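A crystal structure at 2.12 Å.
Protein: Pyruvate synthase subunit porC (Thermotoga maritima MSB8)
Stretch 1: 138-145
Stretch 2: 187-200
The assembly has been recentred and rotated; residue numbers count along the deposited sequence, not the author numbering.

Stretch 1, residues 138-145: DIALQEIK
Stretch 2 187-200: DANKRALRRGYEEV

Two helices of one chain pack here in nearly antiparallel fashion: the helix that includes residues 138-143 and the helix that includes residues 187-199 run at 152° to each other, their axes 9.1 Å apart at closest approach. The register is set where Glu 143 CA lies 5.5 Å from Ala 188 CA, so that successive turns of stretch 1 meet progressively earlier turns of stretch 2. Both segments keep regular helical phi/psi and i to i+4 hydrogen bonding, and the contact buries 533 Å² in all.

Asp 138 (chi1 m) makes no contact with stretch 2, the end of its side chain leading away. Ile 139, rotamer m,t, points toward stretch 2 and sits as a knob among Ala 192, Arg 195, Gly 196 and Glu 199. Its CD1 lies 3.3 Å from Arg 195 O and 3.6 Å from Gly 196 N, a residue with no side chain; an ideal CB there would stand 4.3 Å from Ile 139 CD1. The CG2 branch lies 3.7 Å from Arg 195 CB (CG2 to CB), while CG1, which carries CD1, lies over one face of the Arg 195 guanidinium.

Ala 140 points away, and Leu 141 (m,t) is out of reach. Gln 142 (m,t, chi3 -113°) directs its amide oxygen to the edge of the same guanidinium: OE1 accepts from Arg 195 NH2 at 3.3 Å and, weakly, from Arg 195 NH1, also at 3.3 Å. Arg 195 (m,t,p, chi4 -160°) is held from its own helix as well, with NH2 3.0 Å and NE 3.1 Å from Glu 199 OE1 in a salt bridge one turn on.

Glu 143 (m,m, chi3 -25°) is the second knob, set among Ala 188, Arg 191, Ala 192 and Arg 195. Its CB meets Ala 192 CB at 4.0 Å, while its carboxylate bridges two arginines: OE1 receives Arg 191 NE at 3.0 Å, and OE2 receives Arg 195 NH1 in a weak hydrogen bond at 3.4 Å, both within salt bridges. Arg 191 adopts m,t,m with chi4 -82°. A water donates to Glu 143 O (2.6 Å) and Glu 143 OE1 (3.0 Å). Glu 143 O also approaches Ala 188 CB at 3.3 Å.

Ile 144 (p,t; phi/psi -103/-1) follows the helix and closes the contact: its CG2 packs 4.2 Å from Ala 188 CB, 4.1 Å from Ala 192 CB and 3.7 Å from Asn 189 CG. Lys 145, with positive phi (63/33) and an extended m,t,t,t side chain, lies beyond reach.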

# COMPACT_ATOMS: atom_id res chain seq x y z
N ASP A 138 0.84 -1.38 13.99
CA ASP A 138 1.57 -2.08 15.05
C ASP A 138 2.87 -2.68 14.61
O ASP A 138 3.84 -2.64 15.38
CB ASP A 138 0.69 -3.14 15.71
CG ASP A 138 -0.35 -2.52 16.70
OD1 ASP A 138 -0.02 -1.59 17.47
OD2 ASP A 138 -1.51 -2.99 16.70
N ILE A 139 2.94 -3.25 13.41
CA ILE A 139 4.25 -3.66 12.88
C ILE A 139 5.26 -2.48 12.95
O ILE A 139 6.41 -2.61 13.44
CB ILE A 139 4.18 -4.21 11.42
CG1 ILE A 139 3.31 -5.48 11.36
CG2 ILE A 139 5.62 -4.44 10.92
CD1 ILE A 139 3.17 -6.24 9.85
N ALA A 140 4.83 -1.31 12.50
CA ALA A 140 5.69 -0.12 12.49
C ALA A 140 6.02 0.36 13.89
O ALA A 140 7.15 0.79 14.16
CB ALA A 140 5.00 0.99 11.69
N LEU A 141 5.05 0.32 14.81
CA LEU A 141 5.39 0.78 16.16
C LEU A 141 6.46 -0.11 16.74
O LEU A 141 7.32 0.35 17.48
CB LEU A 141 4.18 0.80 17.08
CG LEU A 141 3.19 1.95 16.89
CD1 LEU A 141 1.87 1.48 17.47
CD2 LEU A 141 3.67 3.27 17.54
N GLN A 142 6.41 -1.40 16.39
CA GLN A 142 7.38 -2.36 16.88
C GLN A 142 8.75 -2.18 16.25
O GLN A 142 9.79 -2.24 16.92
CB GLN A 142 6.88 -3.79 16.63
CG GLN A 142 5.69 -4.21 17.45
CD GLN A 142 5.59 -5.73 17.63
OE1 GLN A 142 4.66 -6.36 17.11
NE2 GLN A 142 6.55 -6.31 18.35
N GLU A 143 8.75 -1.98 14.94
CA GLU A 143 9.99 -2.02 14.20
C GLU A 143 10.67 -0.67 14.06
O GLU A 143 11.89 -0.56 14.30
CB GLU A 143 9.77 -2.66 12.82
CG GLU A 143 9.38 -4.13 12.87
CD GLU A 143 10.39 -5.03 13.61
OE1 GLU A 143 11.60 -4.71 13.73
OE2 GLU A 143 9.95 -6.09 14.06
N ILE A 144 9.90 0.34 13.62
CA ILE A 144 10.47 1.67 13.41
C ILE A 144 10.11 2.65 14.56
O ILE A 144 10.52 3.80 14.54
CB ILE A 144 10.16 2.27 12.04
CG1 ILE A 144 8.67 2.62 11.90
CG2 ILE A 144 10.68 1.30 10.92
CD1 ILE A 144 8.28 3.51 10.67
N LYS A 145 9.34 2.17 15.53
CA LYS A 145 8.93 2.99 16.64
C LYS A 145 8.06 4.18 16.27
O LYS A 145 8.10 5.19 16.93
CB LYS A 145 10.17 3.45 17.41
CG LYS A 145 10.97 2.26 17.98
CD LYS A 145 12.23 2.76 18.66
CE LYS A 145 13.14 1.65 19.19
NZ LYS A 145 14.24 2.26 20.02
N ASP A 187 17.83 -0.92 8.72
CA ASP A 187 17.43 -2.31 8.96
C ASP A 187 16.04 -2.38 9.57
O ASP A 187 15.26 -3.27 9.24
CB ASP A 187 18.46 -3.03 9.83
CG ASP A 187 19.85 -3.09 9.18
OD1 ASP A 187 19.95 -3.31 7.94
OD2 ASP A 187 20.84 -2.94 9.92
N ALA A 188 15.75 -1.44 10.45
CA ALA A 188 14.45 -1.39 11.11
C ALA A 188 13.37 -1.21 10.07
O ALA A 188 12.31 -1.85 10.14
CB ALA A 188 14.40 -0.26 12.14
N ASN A 189 13.63 -0.34 9.09
CA ASN A 189 12.64 -0.10 8.05
C ASN A 189 12.48 -1.32 7.14
O ASN A 189 11.37 -1.60 6.62
CB ASN A 189 12.99 1.15 7.24
CG ASN A 189 12.66 2.43 7.98
OD1 ASN A 189 11.63 3.06 7.70
ND2 ASN A 189 13.51 2.82 8.93
N LYS A 190 13.56 -2.07 6.95
CA LYS A 190 13.49 -3.25 6.08
C LYS A 190 12.73 -4.33 6.79
O LYS A 190 12.00 -5.09 6.16
CB LYS A 190 14.88 -3.76 5.64
CG LYS A 190 15.80 -2.64 5.09
CD LYS A 190 16.65 -3.00 3.88
CE LYS A 190 17.97 -3.63 4.22
NZ LYS A 190 18.77 -3.73 2.96
N ARG A 191 12.90 -4.42 8.12
CA ARG A 191 12.13 -5.37 8.91
C ARG A 191 10.66 -5.02 8.85
O ARG A 191 9.82 -5.89 8.80
CB ARG A 191 12.56 -5.36 10.36
CG ARG A 191 13.85 -6.07 10.61
CD ARG A 191 14.03 -6.29 12.11
NE ARG A 191 14.47 -5.09 12.83
CZ ARG A 191 15.74 -4.70 12.90
NH1 ARG A 191 16.70 -5.39 12.28
NH2 ARG A 191 16.06 -3.60 13.57
N ALA A 192 10.34 -3.74 8.90
CA ALA A 192 8.94 -3.31 8.83
C ALA A 192 8.35 -3.76 7.48
O ALA A 192 7.24 -4.26 7.42
CB ALA A 192 8.84 -1.79 9.04
N LEU A 193 9.13 -3.63 6.40
CA LEU A 193 8.65 -4.05 5.09
C LEU A 193 8.44 -5.57 5.07
O LEU A 193 7.37 -6.03 4.74
CB LEU A 193 9.59 -3.59 3.98
CG LEU A 193 9.22 -4.05 2.56
CD1 LEU A 193 8.14 -3.16 1.87
CD2 LEU A 193 10.48 -4.08 1.75
N ARG A 194 9.45 -6.32 5.51
CA ARG A 194 9.39 -7.77 5.57
C ARG A 194 8.22 -8.29 6.40
O ARG A 194 7.54 -9.20 5.97
CB ARG A 194 10.68 -8.34 6.13
CG ARG A 194 11.91 -8.14 5.23
CD ARG A 194 13.07 -9.03 5.71
NE ARG A 194 14.40 -8.41 5.54
CZ ARG A 194 15.19 -7.97 6.53
NH1 ARG A 194 14.83 -8.05 7.81
NH2 ARG A 194 16.38 -7.44 6.23
N ARG A 195 8.02 -7.74 7.61
CA ARG A 195 6.93 -8.17 8.44
C ARG A 195 5.55 -7.88 7.85
O ARG A 195 4.60 -8.64 8.11
CB ARG A 195 7.06 -7.64 9.89
CG ARG A 195 7.99 -8.51 10.80
CD ARG A 195 7.83 -8.13 12.28
NE ARG A 195 6.45 -8.37 12.79
CZ ARG A 195 5.94 -7.79 13.88
NH1 ARG A 195 6.66 -6.92 14.56
NH2 ARG A 195 4.67 -8.04 14.27
N GLY A 196 5.37 -6.80 7.08
CA GLY A 196 4.08 -6.61 6.38
C GLY A 196 3.96 -7.67 5.26
O GLY A 196 2.88 -8.19 4.97
N TYR A 197 5.07 -7.98 4.63
CA TYR A 197 5.11 -9.01 3.56
C TYR A 197 4.67 -10.34 4.14
O TYR A 197 3.72 -10.93 3.65
CB TYR A 197 6.50 -9.13 2.98
CG TYR A 197 6.67 -10.18 1.91
CD1 TYR A 197 6.97 -11.48 2.24
CD2 TYR A 197 6.58 -9.86 0.56
CE1 TYR A 197 7.16 -12.46 1.28
CE2 TYR A 197 6.77 -10.83 -0.42
CZ TYR A 197 7.06 -12.14 -0.05
OH TYR A 197 7.25 -13.16 -1.00
N GLU A 198 5.31 -10.76 5.23
CA GLU A 198 5.02 -12.02 5.92
C GLU A 198 3.64 -12.15 6.55
O GLU A 198 3.02 -13.20 6.45
CB GLU A 198 6.03 -12.23 7.03
CG GLU A 198 7.41 -12.59 6.52
CD GLU A 198 8.53 -12.32 7.49
OE1 GLU A 198 8.29 -12.00 8.70
OE2 GLU A 198 9.68 -12.41 7.00
N GLU A 199 3.17 -11.08 7.19
CA GLU A 199 1.99 -11.16 8.02
C GLU A 199 0.64 -10.85 7.40
O GLU A 199 -0.38 -11.09 8.01
CB GLU A 199 2.23 -10.35 9.29
CG GLU A 199 2.98 -11.20 10.32
CD GLU A 199 4.06 -10.47 11.08
OE1 GLU A 199 3.75 -9.46 11.76
OE2 GLU A 199 5.23 -10.96 11.01
N VAL A 200 0.60 -10.32 6.19
CA VAL A 200 -0.68 -10.00 5.58
C VAL A 200 -1.51 -11.29 5.44
O VAL A 200 -0.95 -12.32 5.11
CB VAL A 200 -0.49 -9.34 4.20
CG1 VAL A 200 0.35 -10.26 3.26
CG2 VAL A 200 -1.85 -8.96 3.59
O HOH W 1 13.20 -2.63 15.09